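Putative exported protein (PDB 4RAA) is of unknown function but is probably exported and folds as a six-bladed beta-propeller of the YWTD superfamily. Local coordinates at residues I254-V259 and C269-K274; Y181-S186 and Y199-L204; G84-L89 and L112-T117. One frame throughout, in Å; residues are numbered along the deposited sequence.

Contact 1 of 3, residues I254-V259 and C269-K274; sequences ISYYCV and CYMKNK
Tyr257 and Tyr270 meet through their beta carbons, CB to CB at 3.6 Å, as a non-hydrogen-bonded pair of the antiparallel strands 254-259 and 269-272. From this buried point the two rings part. Each CG lies between its own backbone N and carbonyl carbon (chi1 86° in Tyr257, 64° in Tyr270). Tyr257 OH reaches the neighbouring sheet, bonding Thr200 O with Asp203 O close by, whereas Tyr270 OH stays within its own sheet and bonds Asn290 OD1. On the same face, Ile254 directs CG2 toward Tyr270 CB at 4.3 Å. Next along, Cys258 N donates to Cys269 O over 2.8 Å, and the return bond from Cys269 N is weak. The two strands form the first beta hairpin of a four-stranded antiparallel propeller blade, with 254-261 as an outermost strand. The pairing is not regular throughout. Ser255 and Tyr256 together oppose Met271: Ser255 N donates to Met271 O, Met271 N donates to Tyr256 O at 2.9 Å, and Ser255 takes up helical backbone angles, as in a beta bulge. The opposite face, bearing Tyr256, Cys258, Cys269 and the selenomethionine Met271, is partly exposed to solvent, yet Cys258 SG still packs 3.7 Å from Cys269 CB. Ser255 CB comes equally near Met271 CB, at 3.7 Å. Met271 CG approaches the Tyr256 ring obliquely, and the chain bends beyond it.

Contact 2 of 3, residues Y181-S186 and Y199-L204; sequences YTTGPS and YTPFDL
Gly184 and Pro201 bring the two backbones to their nearest approach, 5.1 Å between CA atoms. Segment 181-186 is irregular, while 199-204 folds through a type I beta turn from Thr200 to Asp203; no hydrogen bond joins the two. Side chains make the contact instead. The methyl CG2 of Thr183 reaches Pro201 CB at 3.4 Å and comes obliquely to the Phe202 ring, 3.5 Å from CZ. Thr183 places OG1 anti to its backbone N (chi1 -172°), and this hydroxyl bonds Ser255 O, so the residue offers its methyl to the turn and its oxygen to the neighbouring strand. Within the turn, Pro201 CB sits over the centre of one Phe202 face, 4.0 Å above the plane. Pro201 CG also lies 3.9 Å from Gly184 N, where no side chain intervenes. Farther along, Pro185 CG lies 3.7 Å from Tyr199 OH, and that hydroxyl is hydrogen-bonded to Val259 N. Proline at the second position of the turn, with phi at -70°, suits the type I geometry. The whole is a loop between propeller sheets laid against the type I turn that links strands 195-200 and 203-210 of a beta hairpin.

Contact 3 of 3, residues G84-L89 and L112-T117; sequences GEYILL and LYYNAT
Gly84 and Leu112 mark the nearest approach of the two backbones, 6.3 Å between CA atoms, with no backbone hydrogen bond across, since strand 100-105 lies between strands 85-94 and 110-115 in the sheet. The joining is done by side chains of strand 112-115 that point toward the start of 84-89. Tyr114 extends its phenol so that OH donates to Gly84 O over 2.7 Å. The hydroxyl stands above the carbonyl plane, 51° out of it, while the carbonyl oxygen lies near the plane of the Tyr114 ring, at its edge. The same hydroxyl touches Tyr86, meeting the edge of that ring near its plane, 3.4 Å from CD2. The two rings cross obliquely, with Tyr86 CE2 at 4.3 Å from Tyr114 CZ. Leu112 fills the other part of the contact. With CG anti to the carbonyl carbon (chi1 -54°), its side chain sets out toward 84-89. Its methyl CD2 lies against the backbone there, 3.5 Å from Gly84 C and 3.4 Å from Glu85 O. Glu85 O is hydrogen-bonded to Lys110 NZ, from the same strand as Leu112. Tyr86 has its ring covered on one face by Leu89, whose CD2 sits over the centre, and its OH bonds Ile76 O, Gln75 NE2 and Leu63 N, tying it to strands on the far side of 85-94. Gly84 itself has a positive phi (83°), a backbone conformation that glycine adopts readily. Gly84, Tyr86 and Tyr114 are all buried, and the phenol of Tyr114 spends its proton on a main-chain carbonyl: the one hydrogen bond between the two segments gives this buried hydroxyl an acceptor, and fixes where the tyrosine tip lies relative to the residue just before strand 85-94.

From the N terminus, contact 3 comes first, closing a loop of 22 residues that includes strand 100-105 and so joining two strands of the eight-stranded sheet that are not direct neighbours. Contact 2 follows, closing 12 residues between the loop after strand 168-174 and the hairpin turn at 200-203. Contact 1 comes last and closes the hairpin 254-272 over nine residues. The three lie in series, none nested in or crossing another. Contacts 1 and 2 touch, with centres 10 Å apart, so two successive sheets of the propeller meet there; contact 3 lies across the chain's centre from contact 1, with centres about 32 Å apart.

Contact 1 of 3, residues I254-V259 and C269-K274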
loop_
_atom_site.group_PDB
_atom_site.type_symbol
_atom_site.label_atom_id
_atom_site.label_comp_id
_atom_site.label_asym_id
_atom_site.label_seq_id
_atom_site.Cartn_x
_atom_site.Cartn_y
_atom_site.Cartn_z
ATOM N N ILE A 254 -18.286 17.389 -31.722
ATOM C CA ILE A 254 -18.517 16.118 -31.027
ATOM C C ILE A 254 -18.461 16.391 -29.519
ATOM O O ILE A 254 -17.399 16.698 -28.972
ATOM C CB ILE A 254 -17.513 15.009 -31.421
ATOM C CG1 ILE A 254 -17.745 14.602 -32.881
ATOM C CG2 ILE A 254 -17.667 13.780 -30.517
ATOM C CD1 ILE A 254 -16.645 13.756 -33.498
ATOM N N SER A 255 -19.615 16.240 -28.875
ATOM C CA SER A 255 -19.799 16.479 -27.437
ATOM C C SER A 255 -19.074 15.475 -26.527
ATOM O O SER A 255 -18.419 15.866 -25.573
ATOM C CB SER A 255 -21.309 16.498 -27.115
ATOM O OG SER A 255 -21.540 16.346 -25.737
ATOM N N TYR A 256 -19.244 14.193 -26.837
ATOM C CA TYR A 256 -18.705 13.045 -26.090
ATOM C C TYR A 256 -18.441 11.922 -27.087
ATOM O O TYR A 256 -19.068 11.899 -28.140
ATOM C CB TYR A 256 -19.765 12.590 -25.068
ATOM C CG TYR A 256 -19.626 11.198 -24.421
ATOM C CD1 TYR A 256 -20.073 10.032 -25.071
ATOM C CD2 TYR A 256 -19.115 11.053 -23.125
ATOM C CE1 TYR A 256 -19.968 8.776 -24.464
ATOM C CE2 TYR A 256 -19.007 9.801 -22.510
ATOM C CZ TYR A 256 -19.439 8.672 -23.178
ATOM O OH TYR A 256 -19.325 7.457 -22.552
ATOM N N TYR A 257 -17.505 11.023 -26.777
ATOM C CA TYR A 257 -17.307 9.810 -27.590
ATOM C C TYR A 257 -16.598 8.730 -26.792
ATOM O O TYR A 257 -15.640 9.044 -26.093
ATOM C CB TYR A 257 -16.571 10.079 -28.927
ATOM C CG TYR A 257 -15.049 10.081 -28.897
ATOM C CD1 TYR A 257 -14.326 11.228 -28.529
ATOM C CD2 TYR A 257 -14.323 8.925 -29.251
ATOM C CE1 TYR A 257 -12.926 11.216 -28.505
ATOM C CE2 TYR A 257 -12.928 8.906 -29.235
ATOM C CZ TYR A 257 -12.236 10.051 -28.866
ATOM O OH TYR A 257 -10.882 10.031 -28.861
ATOM N N CYS A 258 -17.105 7.491 -26.866
ATOM C CA CYS A 258 -16.476 6.344 -26.197
ATOM C C CYS A 258 -16.168 5.292 -27.260
ATOM O O CYS A 258 -16.839 5.229 -28.281
ATOM C CB CYS A 258 -17.358 5.784 -25.073
ATOM S SG CYS A 258 -18.758 4.772 -25.583
ATOM N N VAL A 259 -15.137 4.490 -27.021
ATOM C CA VAL A 259 -14.714 3.443 -27.958
ATOM C C VAL A 259 -14.552 2.108 -27.228
ATOM O O VAL A 259 -13.988 2.051 -26.113
ATOM C CB VAL A 259 -13.354 3.758 -28.652
ATOM C CG1 VAL A 259 -12.982 2.660 -29.657
ATOM C CG2 VAL A 259 -13.379 5.121 -29.344
ATOM N N CYS A 269 -19.493 5.046 -29.827
ATOM C CA CYS A 269 -20.672 5.833 -29.440
ATOM C C CYS A 269 -20.194 7.252 -29.283
ATOM O O CYS A 269 -19.073 7.466 -28.824
ATOM C CB CYS A 269 -21.296 5.367 -28.139
ATOM S SG CYS A 269 -21.926 3.696 -28.255
ATOM N N TYR A 270 -21.026 8.204 -29.689
ATOM C CA TYR A 270 -20.713 9.625 -29.573
ATOM C C TYR A 270 -21.965 10.514 -29.550
ATOM O O TYR A 270 -23.070 10.034 -29.791
ATOM C CB TYR A 270 -19.737 10.056 -30.686
ATOM C CG TYR A 270 -20.256 9.945 -32.101
ATOM C CD1 TYR A 270 -20.131 8.759 -32.828
ATOM C CD2 TYR A 270 -20.852 11.045 -32.736
ATOM C CE1 TYR A 270 -20.609 8.661 -34.140
ATOM C CE2 TYR A 270 -21.328 10.960 -34.050
ATOM C CZ TYR A 270 -21.196 9.771 -34.751
ATOM O OH TYR A 270 -21.661 9.694 -36.037
HETATM N N MSE A 271 -21.766 11.797 -29.247
HETATM C CA MSE A 271 -22.843 12.785 -29.181
HETATM C C MSE A 271 -22.560 13.953 -30.088
HETATM O O MSE A 271 -21.406 14.375 -30.230
HETATM C CB MSE A 271 -22.981 13.205 -27.737
HETATM C CG MSE A 271 -23.564 12.070 -26.894
HETATM SE SE MSE A 271 -24.948 12.847 -25.741
HETATM C CE MSE A 271 -24.303 11.919 -24.113
ATOM N N LYS A 272 -23.623 14.472 -30.709
ATOM C CA LYS A 272 -23.537 15.569 -31.678
ATOM C C LYS A 272 -24.907 16.219 -31.798
ATOM O O LYS A 272 -25.903 15.503 -31.936
ATOM C CB LYS A 272 -23.119 15.020 -33.053
ATOM C CG LYS A 272 -22.858 16.073 -34.135
ATOM C CD LYS A 272 -22.786 15.494 -35.549
ATOM C CE LYS A 272 -24.134 15.045 -36.105
ATOM N NZ LYS A 272 -24.037 14.691 -37.549
ATOM N N ASN A 273 -24.952 17.552 -31.767
ATOM C CA ASN A 273 -26.212 18.301 -31.832
ATOM C C ASN A 273 -27.256 17.750 -30.827
ATOM O O ASN A 273 -28.432 17.593 -31.166
ATOM C CB ASN A 273 -26.785 18.281 -33.274
ATOM C CG ASN A 273 -25.849 18.893 -34.316
ATOM O OD1 ASN A 273 -25.434 18.213 -35.256
ATOM N ND2 ASN A 273 -25.539 20.181 -34.173
ATOM N N LYS A 274 -26.800 17.422 -29.613
ATOM C CA LYS A 274 -27.634 16.860 -28.533
ATOM C C LYS A 274 -28.250 15.454 -28.793
ATOM O O LYS A 274 -29.164 15.059 -28.057
ATOM C CB LYS A 274 -28.761 17.841 -28.144
ATOM C CG LYS A 274 -28.372 19.316 -28.096
ATOM C CD LYS A 274 -29.454 20.168 -27.457
ATOM C CE LYS A 274 -28.946 21.571 -27.180
ATOM N NZ LYS A 274 -29.922 22.373 -26.390
#

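Contact 2 of 3, residues Y181-S186 and Y199-L204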
loop_
_atom_site.group_PDB
_atom_site.type_symbol
_atom_site.label_atom_id
_atom_site.label_comp_id
_atom_site.label_asym_id
_atom_site.label_seq_id
_atom_site.Cartn_x
_atom_site.Cartn_y
_atom_site.Cartn_z
ATOM N N TYR A 181 -13.173 20.204 -15.136
ATOM C CA TYR A 181 -14.316 19.576 -15.800
ATOM C C TYR A 181 -13.853 18.676 -16.958
ATOM O O TYR A 181 -13.178 19.154 -17.868
ATOM C CB TYR A 181 -15.275 20.668 -16.294
ATOM C CG TYR A 181 -15.765 21.579 -15.178
ATOM C CD1 TYR A 181 -16.870 21.218 -14.395
ATOM C CD2 TYR A 181 -15.124 22.795 -14.885
ATOM C CE1 TYR A 181 -17.328 22.029 -13.357
ATOM C CE2 TYR A 181 -15.586 23.624 -13.848
ATOM C CZ TYR A 181 -16.687 23.237 -13.087
ATOM O OH TYR A 181 -17.152 24.026 -12.059
ATOM N N THR A 182 -14.211 17.386 -16.890
ATOM C CA THR A 182 -13.902 16.350 -17.901
ATOM C C THR A 182 -15.161 16.046 -18.691
ATOM O O THR A 182 -16.240 16.007 -18.111
ATOM C CB THR A 182 -13.495 15.024 -17.234
ATOM O OG1 THR A 182 -12.510 15.278 -16.230
ATOM C CG2 THR A 182 -12.954 14.007 -18.273
ATOM N N THR A 183 -15.021 15.744 -19.981
ATOM C CA THR A 183 -16.191 15.493 -20.841
ATOM C C THR A 183 -16.385 14.058 -21.313
ATOM O O THR A 183 -17.530 13.620 -21.420
ATOM C CB THR A 183 -16.234 16.436 -22.069
ATOM O OG1 THR A 183 -17.489 16.267 -22.751
ATOM C CG2 THR A 183 -15.068 16.201 -23.058
ATOM N N GLY A 184 -15.295 13.347 -21.609
ATOM C CA GLY A 184 -15.361 11.979 -22.146
ATOM C C GLY A 184 -15.832 10.911 -21.169
ATOM O O GLY A 184 -16.356 11.241 -20.105
ATOM N N PRO A 185 -15.663 9.615 -21.518
ATOM C CA PRO A 185 -16.075 8.533 -20.603
ATOM C C PRO A 185 -15.132 8.427 -19.418
ATOM O O PRO A 185 -14.020 8.963 -19.467
ATOM C CB PRO A 185 -15.965 7.280 -21.462
ATOM C CG PRO A 185 -14.878 7.607 -22.420
ATOM C CD PRO A 185 -15.026 9.070 -22.729
ATOM N N SER A 186 -15.584 7.750 -18.368
ATOM C CA SER A 186 -14.782 7.559 -17.145
ATOM C C SER A 186 -13.662 6.532 -17.350
ATOM O O SER A 186 -12.582 6.684 -16.788
ATOM C CB SER A 186 -15.671 7.152 -15.974
ATOM O OG SER A 186 -16.372 5.976 -16.295
ATOM N N TYR A 199 -7.129 6.816 -25.030
ATOM C CA TYR A 199 -7.613 7.958 -25.825
ATOM C C TYR A 199 -8.186 9.095 -24.979
ATOM O O TYR A 199 -8.601 8.877 -23.837
ATOM C CB TYR A 199 -8.646 7.500 -26.859
ATOM C CG TYR A 199 -9.887 6.866 -26.282
ATOM C CD1 TYR A 199 -9.937 5.500 -25.998
ATOM C CD2 TYR A 199 -11.031 7.633 -26.031
ATOM C CE1 TYR A 199 -11.091 4.921 -25.468
ATOM C CE2 TYR A 199 -12.189 7.067 -25.499
ATOM C CZ TYR A 199 -12.216 5.714 -25.223
ATOM O OH TYR A 199 -13.362 5.174 -24.708
ATOM N N THR A 200 -8.235 10.290 -25.578
ATOM C CA THR A 200 -8.672 11.523 -24.908
ATOM C C THR A 200 -9.896 12.139 -25.583
ATOM O O THR A 200 -10.169 11.839 -26.750
ATOM C CB THR A 200 -7.535 12.556 -24.886
ATOM O OG1 THR A 200 -7.211 12.949 -26.218
ATOM C CG2 THR A 200 -6.295 11.987 -24.206
ATOM N N PRO A 201 -10.627 13.022 -24.864
ATOM C CA PRO A 201 -11.836 13.579 -25.488
ATOM C C PRO A 201 -11.647 14.548 -26.648
ATOM O O PRO A 201 -12.620 14.736 -27.380
ATOM C CB PRO A 201 -12.560 14.288 -24.325
ATOM C CG PRO A 201 -11.776 13.985 -23.091
ATOM C CD PRO A 201 -10.400 13.607 -23.527
ATOM N N PHE A 202 -10.448 15.130 -26.824
ATOM C CA PHE A 202 -10.201 16.158 -27.870
ATOM C C PHE A 202 -9.115 15.758 -28.869
ATOM O O PHE A 202 -8.366 16.606 -29.368
ATOM C CB PHE A 202 -9.874 17.513 -27.214
ATOM C CG PHE A 202 -10.770 17.847 -26.054
ATOM C CD1 PHE A 202 -12.144 17.927 -26.231
ATOM C CD2 PHE A 202 -10.250 18.065 -24.777
ATOM C CE1 PHE A 202 -12.991 18.216 -25.161
ATOM C CE2 PHE A 202 -11.088 18.357 -23.705
ATOM C CZ PHE A 202 -12.461 18.434 -23.896
ATOM N N ASP A 203 -9.077 14.468 -29.188
ATOM C CA ASP A 203 -8.109 13.898 -30.137
ATOM C C ASP A 203 -8.676 12.565 -30.643
ATOM O O ASP A 203 -8.593 11.549 -29.943
ATOM C CB ASP A 203 -6.738 13.723 -29.448
ATOM C CG ASP A 203 -5.671 13.098 -30.342
ATOM O OD1 ASP A 203 -5.885 12.895 -31.550
ATOM O OD2 ASP A 203 -4.591 12.797 -29.801
ATOM N N LEU A 204 -9.233 12.575 -31.856
ATOM C CA LEU A 204 -9.836 11.379 -32.466
ATOM C C LEU A 204 -8.758 10.407 -32.930
ATOM O O LEU A 204 -8.575 10.173 -34.128
ATOM C CB LEU A 204 -10.761 11.763 -33.625
ATOM C CG LEU A 204 -12.001 12.555 -33.233
ATOM C CD1 LEU A 204 -12.701 13.078 -34.485
ATOM C CD2 LEU A 204 -12.948 11.721 -32.368
#

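Contact 3 of 3, residues G84-L89 and L112-T117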
loop_
_atom_site.group_PDB
_atom_site.type_symbol
_atom_site.label_atom_id
_atom_site.label_comp_id
_atom_site.label_asym_id
_atom_site.label_seq_id
_atom_site.Cartn_x
_atom_site.Cartn_y
_atom_site.Cartn_z
ATOM N N GLY A 84 -11.109 -2.790 3.425
ATOM C CA GLY A 84 -11.769 -3.743 2.525
ATOM C C GLY A 84 -13.170 -3.340 2.059
ATOM O O GLY A 84 -13.784 -4.074 1.278
ATOM N N GLU A 85 -13.653 -2.178 2.520
ATOM C CA GLU A 85 -14.969 -1.642 2.188
ATOM C C GLU A 85 -14.782 -0.392 1.318
ATOM O O GLU A 85 -13.749 0.275 1.413
ATOM C CB GLU A 85 -15.734 -1.314 3.470
ATOM C CG GLU A 85 -15.888 -2.486 4.443
ATOM C CD GLU A 85 -16.501 -2.114 5.790
ATOM O OE1 GLU A 85 -16.689 -0.921 6.096
ATOM O OE2 GLU A 85 -16.768 -3.043 6.578
ATOM N N TYR A 86 -15.791 -0.065 0.508
ATOM C CA TYR A 86 -15.731 1.056 -0.461
ATOM C C TYR A 86 -16.974 1.957 -0.529
ATOM O O TYR A 86 -18.059 1.513 -0.189
ATOM C CB TYR A 86 -15.428 0.515 -1.870
ATOM C CG TYR A 86 -16.199 -0.742 -2.298
ATOM C CD1 TYR A 86 -17.586 -0.718 -2.516
ATOM C CD2 TYR A 86 -15.532 -1.960 -2.509
ATOM C CE1 TYR A 86 -18.275 -1.870 -2.895
ATOM C CE2 TYR A 86 -16.222 -3.108 -2.900
ATOM C CZ TYR A 86 -17.605 -3.052 -3.093
ATOM O OH TYR A 86 -18.344 -4.151 -3.472
ATOM N N ILE A 87 -16.800 3.203 -0.988
ATOM C CA ILE A 87 -17.906 4.186 -1.135
ATOM C C ILE A 87 -18.245 4.448 -2.598
ATOM O O ILE A 87 -19.424 4.420 -2.947
ATOM C CB ILE A 87 -17.642 5.532 -0.379
ATOM C CG1 ILE A 87 -18.066 5.437 1.095
ATOM C CG2 ILE A 87 -18.480 6.702 -0.913
ATOM C CD1 ILE A 87 -17.387 4.362 1.901
ATOM N N LEU A 88 -17.241 4.749 -3.421
ATOM C CA LEU A 88 -17.469 5.092 -4.831
ATOM C C LEU A 88 -16.378 4.568 -5.785
ATOM O O LEU A 88 -15.321 5.183 -5.965
ATOM C CB LEU A 88 -17.645 6.612 -4.988
ATOM C CG LEU A 88 -18.242 7.091 -6.328
ATOM C CD1 LEU A 88 -19.726 6.737 -6.438
ATOM C CD2 LEU A 88 -18.043 8.590 -6.491
ATOM N N LEU A 89 -16.681 3.427 -6.397
ATOM C CA LEU A 89 -15.827 2.766 -7.367
ATOM C C LEU A 89 -15.987 3.369 -8.759
ATOM O O LEU A 89 -17.101 3.529 -9.239
ATOM C CB LEU A 89 -16.135 1.255 -7.413
ATOM C CG LEU A 89 -15.334 0.321 -6.501
ATOM C CD1 LEU A 89 -15.052 0.918 -5.145
ATOM C CD2 LEU A 89 -16.016 -1.041 -6.383
ATOM N N LEU A 112 -8.311 -1.151 -3.526
ATOM C CA LEU A 112 -8.585 -2.352 -2.716
ATOM C C LEU A 112 -8.302 -3.587 -3.553
ATOM O O LEU A 112 -8.807 -3.696 -4.676
ATOM C CB LEU A 112 -10.014 -2.367 -2.178
ATOM C CG LEU A 112 -10.389 -1.097 -1.391
ATOM C CD1 LEU A 112 -11.102 -0.077 -2.279
ATOM C CD2 LEU A 112 -11.263 -1.428 -0.196
ATOM N N TYR A 113 -7.486 -4.492 -2.999
ATOM C CA TYR A 113 -7.082 -5.731 -3.648
ATOM C C TYR A 113 -7.852 -6.891 -3.029
ATOM O O TYR A 113 -7.845 -7.062 -1.817
ATOM C CB TYR A 113 -5.570 -5.954 -3.500
ATOM C CG TYR A 113 -4.745 -4.886 -4.190
ATOM C CD1 TYR A 113 -4.562 -3.622 -3.608
ATOM C CD2 TYR A 113 -4.155 -5.129 -5.437
ATOM C CE1 TYR A 113 -3.814 -2.638 -4.254
ATOM C CE2 TYR A 113 -3.413 -4.152 -6.096
ATOM C CZ TYR A 113 -3.243 -2.908 -5.504
ATOM O OH TYR A 113 -2.513 -1.935 -6.137
ATOM N N TYR A 114 -8.541 -7.647 -3.883
ATOM C CA TYR A 114 -9.282 -8.847 -3.517
ATOM C C TYR A 114 -8.685 -10.036 -4.275
ATOM O O TYR A 114 -8.001 -9.855 -5.285
ATOM C CB TYR A 114 -10.759 -8.688 -3.873
ATOM C CG TYR A 114 -11.447 -7.532 -3.184
ATOM C CD1 TYR A 114 -12.048 -7.687 -1.931
ATOM C CD2 TYR A 114 -11.517 -6.277 -3.790
ATOM C CE1 TYR A 114 -12.697 -6.622 -1.298
ATOM C CE2 TYR A 114 -12.164 -5.205 -3.167
ATOM C CZ TYR A 114 -12.749 -5.383 -1.927
ATOM O OH TYR A 114 -13.368 -4.323 -1.332
ATOM N N ASN A 115 -8.951 -11.244 -3.779
ATOM C CA ASN A 115 -8.463 -12.502 -4.388
ATOM C C ASN A 115 -9.241 -12.772 -5.676
ATOM O O ASN A 115 -10.476 -12.713 -5.670
ATOM C CB ASN A 115 -8.666 -13.668 -3.408
ATOM C CG ASN A 115 -7.940 -14.934 -3.822
ATOM O OD1 ASN A 115 -8.344 -15.603 -4.762
ATOM N ND2 ASN A 115 -6.904 -15.300 -3.074
ATOM N N ALA A 116 -8.529 -13.078 -6.761
ATOM C CA ALA A 116 -9.167 -13.365 -8.056
ATOM C C ALA A 116 -9.928 -14.690 -8.077
ATOM O O ALA A 116 -10.858 -14.834 -8.861
ATOM C CB ALA A 116 -8.142 -13.342 -9.179
ATOM N N THR A 117 -9.530 -15.636 -7.218
ATOM C CA THR A 117 -10.146 -16.968 -7.117
ATOM C C THR A 117 -11.340 -16.987 -6.143
ATOM O O THR A 117 -12.460 -17.242 -6.581
ATOM C CB THR A 117 -9.094 -18.039 -6.703
ATOM O OG1 THR A 117 -7.939 -17.917 -7.540
ATOM C CG2 THR A 117 -9.645 -19.472 -6.792
#